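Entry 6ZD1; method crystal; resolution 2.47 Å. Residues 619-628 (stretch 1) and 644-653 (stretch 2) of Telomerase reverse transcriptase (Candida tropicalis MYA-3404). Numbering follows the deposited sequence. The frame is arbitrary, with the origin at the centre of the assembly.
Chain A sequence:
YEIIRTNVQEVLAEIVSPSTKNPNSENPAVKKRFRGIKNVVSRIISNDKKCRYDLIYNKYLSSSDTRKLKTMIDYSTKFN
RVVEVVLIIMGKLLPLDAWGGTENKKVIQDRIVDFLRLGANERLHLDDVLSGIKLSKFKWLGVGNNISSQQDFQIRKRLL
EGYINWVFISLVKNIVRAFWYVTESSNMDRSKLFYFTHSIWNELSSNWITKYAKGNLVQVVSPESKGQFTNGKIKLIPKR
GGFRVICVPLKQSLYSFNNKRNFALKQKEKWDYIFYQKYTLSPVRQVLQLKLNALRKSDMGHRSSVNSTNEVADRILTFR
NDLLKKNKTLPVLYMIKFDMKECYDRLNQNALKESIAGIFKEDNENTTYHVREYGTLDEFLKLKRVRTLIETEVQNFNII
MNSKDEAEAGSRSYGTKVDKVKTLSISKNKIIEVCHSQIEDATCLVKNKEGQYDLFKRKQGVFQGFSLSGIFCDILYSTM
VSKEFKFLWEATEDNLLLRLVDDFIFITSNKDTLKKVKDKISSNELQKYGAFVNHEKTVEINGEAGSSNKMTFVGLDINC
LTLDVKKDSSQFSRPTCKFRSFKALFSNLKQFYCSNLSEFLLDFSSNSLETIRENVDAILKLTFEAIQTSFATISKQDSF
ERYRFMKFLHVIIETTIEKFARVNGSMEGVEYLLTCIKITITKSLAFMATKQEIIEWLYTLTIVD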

# COMPACT_ATOMS: atom_id res chain seq x y z
N ILE A 619 1.34 -1.75 12.40
CA ILE A 619 1.70 -3.16 12.20
C ILE A 619 2.83 -3.55 13.13
O ILE A 619 2.83 -4.64 13.71
N LEU A 620 3.82 -2.67 13.30
CA LEU A 620 4.95 -2.97 14.18
C LEU A 620 4.48 -3.19 15.61
O LEU A 620 4.83 -4.20 16.24
N LYS A 621 3.65 -2.28 16.13
CA LYS A 621 3.21 -2.40 17.52
C LYS A 621 2.49 -3.71 17.77
O LYS A 621 2.74 -4.39 18.78
N LEU A 622 1.61 -4.11 16.85
CA LEU A 622 0.93 -5.40 17.01
C LEU A 622 1.93 -6.55 16.97
O LEU A 622 1.80 -7.52 17.73
N THR A 623 2.95 -6.45 16.12
CA THR A 623 3.94 -7.51 16.04
C THR A 623 4.73 -7.61 17.34
O THR A 623 4.93 -8.71 17.87
N PHE A 624 5.17 -6.47 17.88
CA PHE A 624 5.95 -6.51 19.11
C PHE A 624 5.09 -6.79 20.33
O PHE A 624 5.58 -7.37 21.31
N GLU A 625 3.81 -6.42 20.29
CA GLU A 625 2.91 -6.81 21.37
C GLU A 625 2.83 -8.33 21.49
O GLU A 625 2.68 -8.85 22.60
N ALA A 626 2.95 -9.05 20.37
CA ALA A 626 2.97 -10.50 20.45
C ALA A 626 4.24 -10.99 21.13
O ALA A 626 4.20 -11.93 21.93
N ILE A 627 5.37 -10.34 20.85
CA ILE A 627 6.63 -10.72 21.48
C ILE A 627 6.57 -10.49 22.98
O ILE A 627 6.94 -11.35 23.78
N GLN A 628 6.07 -9.32 23.38
CA GLN A 628 6.00 -8.99 24.80
C GLN A 628 5.05 -9.94 25.53
O GLN A 628 5.32 -10.35 26.67
N ARG A 644 19.68 -13.90 16.64
CA ARG A 644 18.55 -14.39 15.87
C ARG A 644 17.44 -13.35 15.81
O ARG A 644 16.77 -13.19 14.78
N PHE A 645 17.26 -12.60 16.90
CA PHE A 645 16.24 -11.56 16.93
C PHE A 645 16.58 -10.41 16.00
O PHE A 645 15.68 -9.79 15.42
N MSE A 646 17.87 -10.13 15.82
CA MSE A 646 18.27 -9.01 14.98
C MSE A 646 18.10 -9.33 13.51
O MSE A 646 17.69 -8.47 12.72
N LYS A 647 18.38 -10.58 13.14
CA LYS A 647 18.07 -11.02 11.79
C LYS A 647 16.58 -10.88 11.52
O LYS A 647 16.18 -10.44 10.43
N PHE A 648 15.75 -11.21 12.51
CA PHE A 648 14.31 -10.98 12.38
C PHE A 648 14.02 -9.50 12.18
O PHE A 648 13.25 -9.12 11.29
N LEU A 649 14.63 -8.64 13.00
CA LEU A 649 14.44 -7.20 12.80
C LEU A 649 14.93 -6.77 11.42
O LEU A 649 14.24 -6.03 10.72
N HIS A 650 16.10 -7.27 11.01
CA HIS A 650 16.65 -6.88 9.72
C HIS A 650 15.73 -7.32 8.58
O HIS A 650 15.52 -6.57 7.62
N VAL A 651 15.19 -8.54 8.66
CA VAL A 651 14.23 -8.98 7.65
C VAL A 651 12.98 -8.10 7.67
O VAL A 651 12.47 -7.70 6.62
N ILE A 652 12.48 -7.77 8.87
CA ILE A 652 11.26 -6.96 8.97
C ILE A 652 11.49 -5.56 8.42
O ILE A 652 10.63 -5.00 7.73
N ILE A 653 12.64 -4.96 8.74
CA ILE A 653 12.93 -3.61 8.26
C ILE A 653 13.17 -3.61 6.75
O ILE A 653 12.69 -2.72 6.03

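The two stretches are helical throughout and run nearly antiparallel, with 160° between their N-to-C directions. Their axes come no closer than 13.1 Å. That is a wide spacing, and the contacts are made by side chains. The contact is apolar and modest, burying 243 Å² in total. No hydrogen bond or salt bridge crosses it.

Ile619 is buried but does not reach stretch 2. Its carbonyl serves the helix instead, as described below for Thr623.

Leu620 leaves its backbone sideways to the other helix, yet its end comes nearer. Its chi1 is m and its chi2 is t. CD2 of Leu620 lies 4.0 Å from CG2 of Ile652, whose CA-to-CB bond points toward stretch 1 with both chi angles m. The backbones are also near here, with 9.1 Å between CA of Leu620 and CA of Ile652.

Lys621 and Leu622 are out of reach of stretch 2. Lys621 NZ instead forms a salt bridge with Glu625 OE2 one turn on, at 3.4 Å. The hydrogen bond within this pair is weak.

Thr623 points toward stretch 2 with chi1 m. Its hydroxyl is turned back to its own helix, where OG1 of Thr623 donates to O of Ile619 at 2.8 Å. Its methyl is left for the contact: CG2 of Thr623 sits 4.2 Å from CZ of Phe648, at the edge of that ring. Phe648 points toward stretch 1 with chi1 t.

Phe624 has the largest covered area of these residues, 46 Å². Its CA-to-CB bond is sideways, but with chi1 m the ring carries its end nearer to stretch 2. CZ of Phe624 lies 3.6 Å from CD2 of Leu649, and CE1 of Phe624 lies 4.0 Å from CZ of Phe645. Both neighbours sit at the edge of the Phe624 ring, near its plane. Leu649 is m, t and starts sideways, with its end coming nearer. Phe645 points toward stretch 1 with chi1 t, and it meets Phe624 at its own ring edge too.

Glu625 and Ala626 do not reach across.

Ile627 points toward stretch 2, with chi1 m and chi2 t. This arrangement brings CD1 of Ile627 within reach of two rings. CD1 of Ile627 is 3.8 Å from CE1 of Phe645, at the ring edge, and 4.3 Å from CE2 of Phe648.

Gln628 is exposed, fully extended through chi1 and chi2 (both t), and makes no contact with stretch 2.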

# COMPACT_ATOMS: atom_id res chain seq x y z
CB ILE A 619 2.08 -3.43 10.73
CG1 ILE A 619 1.02 -2.87 9.78
CG2 ILE A 619 2.21 -4.92 10.51
CD1 ILE A 619 -0.31 -3.54 9.93
CB LEU A 620 5.98 -1.84 14.12
CG LEU A 620 6.87 -1.75 12.87
CD1 LEU A 620 7.75 -0.51 12.93
CD2 LEU A 620 7.73 -3.00 12.71
CB LYS A 621 2.32 -1.22 17.90
CG LYS A 621 3.06 0.11 18.04
CD LYS A 621 2.10 1.28 18.24
CE LYS A 621 1.56 1.35 19.66
NZ LYS A 621 0.43 0.41 19.92
CB LEU A 622 -0.12 -5.58 15.92
CG LEU A 622 -1.34 -4.70 16.09
CD1 LEU A 622 -2.31 -4.93 14.95
CD2 LEU A 622 -1.99 -4.99 17.43
CB THR A 623 4.87 -7.28 14.85
OG1 THR A 623 4.09 -7.15 13.65
CG2 THR A 623 5.82 -8.46 14.69
CB PHE A 624 6.72 -5.21 19.29
CG PHE A 624 7.87 -5.06 18.34
CD1 PHE A 624 9.07 -5.68 18.60
CD2 PHE A 624 7.73 -4.34 17.17
CE1 PHE A 624 10.13 -5.57 17.73
CE2 PHE A 624 8.79 -4.21 16.29
CZ PHE A 624 9.99 -4.83 16.57
CB GLU A 625 1.52 -6.21 21.15
CG GLU A 625 1.38 -4.75 21.58
CD GLU A 625 0.16 -4.08 20.98
OE1 GLU A 625 -0.81 -4.79 20.63
OE2 GLU A 625 0.17 -2.83 20.86
CB ALA A 626 2.83 -11.11 19.06
CB ILE A 627 7.81 -9.96 20.84
CG1 ILE A 627 7.98 -10.35 19.37
CG2 ILE A 627 9.10 -10.21 21.60
CD1 ILE A 627 9.01 -9.51 18.64
CB GLN A 628 5.56 -7.54 24.99
CG GLN A 628 5.46 -7.10 26.45
CD GLN A 628 4.97 -5.67 26.60
OE1 GLN A 628 4.65 -5.00 25.62
NE2 GLN A 628 4.90 -5.20 27.84
CB ARG A 644 18.04 -15.70 16.47
CG ARG A 644 16.75 -16.22 15.86
CD ARG A 644 16.34 -17.55 16.47
NE ARG A 644 17.37 -18.57 16.30
CZ ARG A 644 17.53 -19.30 15.20
NH1 ARG A 644 16.73 -19.10 14.16
NH2 ARG A 644 18.49 -20.21 15.13
CB PHE A 645 16.05 -11.05 18.36
CG PHE A 645 15.05 -9.95 18.48
CD1 PHE A 645 13.72 -10.16 18.15
CD2 PHE A 645 15.43 -8.70 18.96
CE1 PHE A 645 12.79 -9.14 18.28
CE2 PHE A 645 14.50 -7.68 19.09
CZ PHE A 645 13.18 -7.90 18.75
CB MSE A 646 19.72 -8.62 15.26
CG MSE A 646 19.89 -7.89 16.57
SE MSE A 646 21.74 -7.44 16.93
CE MSE A 646 22.05 -8.62 18.44
CB LYS A 647 18.53 -12.47 11.59
CG LYS A 647 20.04 -12.62 11.52
CD LYS A 647 20.49 -14.00 11.94
CE LYS A 647 22.01 -14.07 12.04
NZ LYS A 647 22.47 -15.30 12.73
CB PHE A 648 13.58 -11.53 13.60
CG PHE A 648 12.13 -11.13 13.68
CD1 PHE A 648 11.17 -11.82 12.96
CD2 PHE A 648 11.73 -10.08 14.50
CE1 PHE A 648 9.83 -11.47 13.04
CE2 PHE A 648 10.39 -9.72 14.58
CZ PHE A 648 9.44 -10.41 13.85
CB LEU A 649 15.15 -6.41 13.89
CG LEU A 649 14.60 -6.53 15.32
CD1 LEU A 649 15.47 -5.73 16.26
CD2 LEU A 649 13.15 -6.06 15.39
CB HIS A 650 18.05 -7.45 9.53
CG HIS A 650 18.72 -6.99 8.27
ND1 HIS A 650 18.51 -7.60 7.05
CD2 HIS A 650 19.60 -5.99 8.05
CE1 HIS A 650 19.23 -6.99 6.13
NE2 HIS A 650 19.90 -6.00 6.71
CB VAL A 651 13.89 -10.47 7.85
CG1 VAL A 651 12.69 -10.85 7.00
CG2 VAL A 651 15.08 -11.35 7.49
CB ILE A 652 10.77 -6.91 10.44
CG1 ILE A 652 10.07 -8.22 10.82
CG2 ILE A 652 9.85 -5.72 10.66
CD1 ILE A 652 8.91 -8.57 9.92
CB ILE A 653 14.12 -3.02 9.03
CG1 ILE A 653 13.76 -2.84 10.51
CG2 ILE A 653 14.55 -1.69 8.43
CD1 ILE A 653 14.87 -2.26 11.34